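Local coordinates for Iron(III) ABC transporter, periplasmic iron-compound-binding protein (Vibrio cholerae, PDB 3TEF) that probably binds iron-loaded catecholate siderophores in the periplasm and hands them to an ABC transporter for iron import, at residues R21-G26 / Q78-I83. Residues are numbered along the deposited sequence; the frame is centred on the assembly and turned at random.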
loop_
_atom_site.group_PDB
_atom_site.type_symbol
_atom_site.label_atom_id
_atom_site.label_comp_id
_atom_site.label_asym_id
_atom_site.label_seq_id
_atom_site.Cartn_x
_atom_site.Cartn_y
_atom_site.Cartn_z
ATOM N N ARG A 21 10.503 -9.423 20.404
ATOM C CA ARG A 21 11.281 -9.667 19.194
ATOM C C ARG A 21 10.335 -9.808 18.005
ATOM O O ARG A 21 9.608 -10.793 17.883
ATOM C CB ARG A 21 12.150 -10.921 19.356
ATOM C CG ARG A 21 13.146 -10.829 20.517
ATOM C CD ARG A 21 14.027 -12.068 20.601
ATOM N NE ARG A 21 14.827 -12.214 19.390
ATOM C CZ ARG A 21 15.926 -11.513 19.129
ATOM N NH1 ARG A 21 16.363 -10.597 19.994
ATOM N NH2 ARG A 21 16.583 -11.720 17.998
ATOM N N VAL A 22 10.324 -8.797 17.149
ATOM C CA VAL A 22 9.405 -8.754 16.019
ATOM C C VAL A 22 10.195 -8.810 14.718
ATOM O O VAL A 22 11.139 -8.045 14.522
ATOM C CB VAL A 22 8.574 -7.457 16.033
ATOM C CG1 VAL A 22 7.585 -7.436 14.870
ATOM C CG2 VAL A 22 7.863 -7.310 17.363
ATOM N N VAL A 23 9.802 -9.721 13.836
ATOM C CA VAL A 23 10.377 -9.822 12.500
ATOM C C VAL A 23 9.328 -9.276 11.538
ATOM O O VAL A 23 8.143 -9.601 11.658
ATOM C CB VAL A 23 10.690 -11.295 12.157
ATOM C CG1 VAL A 23 10.988 -11.474 10.664
ATOM C CG2 VAL A 23 11.842 -11.789 13.003
ATOM N N VAL A 24 9.751 -8.440 10.594
ATOM C CA VAL A 24 8.803 -7.817 9.682
ATOM C C VAL A 24 9.192 -8.059 8.226
ATOM O O VAL A 24 10.320 -7.749 7.805
ATOM C CB VAL A 24 8.689 -6.289 9.937
ATOM C CG1 VAL A 24 7.618 -5.690 9.043
ATOM C CG2 VAL A 24 8.377 -6.010 11.405
ATOM N N ILE A 25 8.253 -8.608 7.457
ATOM C CA ILE A 25 8.428 -8.723 6.015
ATOM C C ILE A 25 7.384 -7.831 5.335
ATOM O O ILE A 25 6.202 -7.889 5.674
ATOM C CB ILE A 25 8.257 -10.173 5.561
ATOM C CG1 ILE A 25 9.383 -11.019 6.172
ATOM C CG2 ILE A 25 8.312 -10.247 4.044
ATOM C CD1 ILE A 25 9.204 -12.515 5.976
ATOM N N GLY A 26 7.822 -6.993 4.397
ATOM C CA GLY A 26 6.909 -6.073 3.730
ATOM C C GLY A 26 7.147 -4.629 4.163
ATOM O O GLY A 26 7.319 -4.349 5.351
ATOM N N GLN A 78 16.465 -15.929 14.627
ATOM C CA GLN A 78 16.146 -14.702 15.352
ATOM C C GLN A 78 15.175 -14.876 16.523
ATOM O O GLN A 78 14.950 -13.939 17.281
ATOM C CB GLN A 78 15.640 -13.626 14.381
ATOM C CG GLN A 78 16.682 -13.184 13.383
ATOM C CD GLN A 78 17.826 -12.451 14.057
ATOM O OE1 GLN A 78 17.608 -11.450 14.737
ATOM N NE2 GLN A 78 19.041 -12.957 13.895
ATOM N N LYS A 79 14.579 -16.064 16.661
ATOM C CA LYS A 79 13.680 -16.351 17.778
ATOM C C LYS A 79 12.596 -15.292 17.950
ATOM O O LYS A 79 12.467 -14.681 19.014
ATOM C CB LYS A 79 14.464 -16.482 19.079
ATOM C CG LYS A 79 15.538 -17.549 19.054
ATOM C CD LYS A 79 16.399 -17.459 20.302
ATOM C CE LYS A 79 17.679 -18.271 20.161
ATOM N NZ LYS A 79 18.692 -17.865 21.177
ATOM N N PRO A 80 11.797 -15.078 16.904
ATOM C CA PRO A 80 10.777 -14.036 17.001
ATOM C C PRO A 80 9.645 -14.397 17.951
ATOM O O PRO A 80 9.284 -15.581 18.100
ATOM C CB PRO A 80 10.254 -13.921 15.564
ATOM C CG PRO A 80 10.542 -15.230 14.941
ATOM C CD PRO A 80 11.789 -15.758 15.598
ATOM N N ASP A 81 9.093 -13.375 18.597
ATOM C CA ASP A 81 7.868 -13.534 19.360
ATOM C C ASP A 81 6.679 -13.254 18.445
ATOM O O ASP A 81 5.568 -13.696 18.709
ATOM C CB ASP A 81 7.851 -12.594 20.564
ATOM C CG ASP A 81 9.006 -12.846 21.511
ATOM O OD1 ASP A 81 9.056 -13.944 22.099
ATOM O OD2 ASP A 81 9.867 -11.953 21.664
ATOM N N LEU A 82 6.928 -12.518 17.365
ATOM C CA LEU A 82 5.883 -12.173 16.398
ATOM C C LEU A 82 6.514 -11.948 15.030
ATOM O O LEU A 82 7.547 -11.299 14.922
ATOM C CB LEU A 82 5.137 -10.914 16.834
ATOM C CG LEU A 82 4.165 -10.309 15.805
ATOM C CD1 LEU A 82 3.015 -11.288 15.505
ATOM C CD2 LEU A 82 3.647 -8.917 16.265
ATOM N N ILE A 83 5.895 -12.503 13.992
ATOM C CA ILE A 83 6.259 -12.201 12.617
ATOM C C ILE A 83 5.088 -11.444 11.970
ATOM O O ILE A 83 3.953 -11.906 11.982
ATOM C CB ILE A 83 6.512 -13.472 11.817
ATOM C CG1 ILE A 83 7.628 -14.288 12.467
ATOM C CG2 ILE A 83 6.839 -13.147 10.367
ATOM C CD1 ILE A 83 7.655 -15.746 12.024
#
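Arg-21 meets the backbone of Gln-78, at the C-terminal end of helix 72-77, through its side chain. Arg-21 NE and NH2 lie 2.7 and 2.8 Å from Gln-78 O and both bond to this single carbonyl oxygen, which lies almost in the guanidinium plane. With chi2 extended, the bend at chi3 (62°) and the further turn at chi4 bring the NE/NH2 edge to the oxygen. Arginine suits the place because its long chain spans the gap, Arg-21 CD passing 3.4 Å from Lys-79 O, and offers two donors side by side. Lys-79 has positive phi there, as the chain leaves the helix and turns toward the strand.

Backbone groups of Arg-21 are held as well. Arg-21 N donates to Asp-81 OD2 (2.9 Å) on the anti lone pair of the carboxylate; chi1 of Asp-81 (-60°) sets CG beside its own backbone N and lets OD2 reach across. Arg-21 O accepts from both Asp-81 N (2.7 Å) and Leu-82 N (3.2 Å). Asp-81 therefore pairs with both polar backbone groups of one residue. Leu-82 N to Arg-21 O and Val-23 N to Leu-82 O are the two parallel-ladder bonds on either side of Val-22; the second is fairly straight (166°), supplemented by a CA-H...O contact from Val-22 to the same oxygen.

Apolar side chains line both faces of the sheet. Val-22 and Leu-82 share one, packed against Phe-128 of helix 113-128. On the other, Val-23 CG2 lies 3.7 Å from Pro-80 CB and its CB faces Ile-83 CG1, with helix 72-77 covering Pro-80 and Ile-83 through Ile-75. Beta-branched valine and isoleucine favour the extended backbone and fill these buried faces. Strands 22-25 and 82-85 thus form the central pair of a four-stranded parallel sheet (strand order 2-1-3-4) in the N-terminal alpha/beta lobe of a siderophore-type periplasmic binding protein.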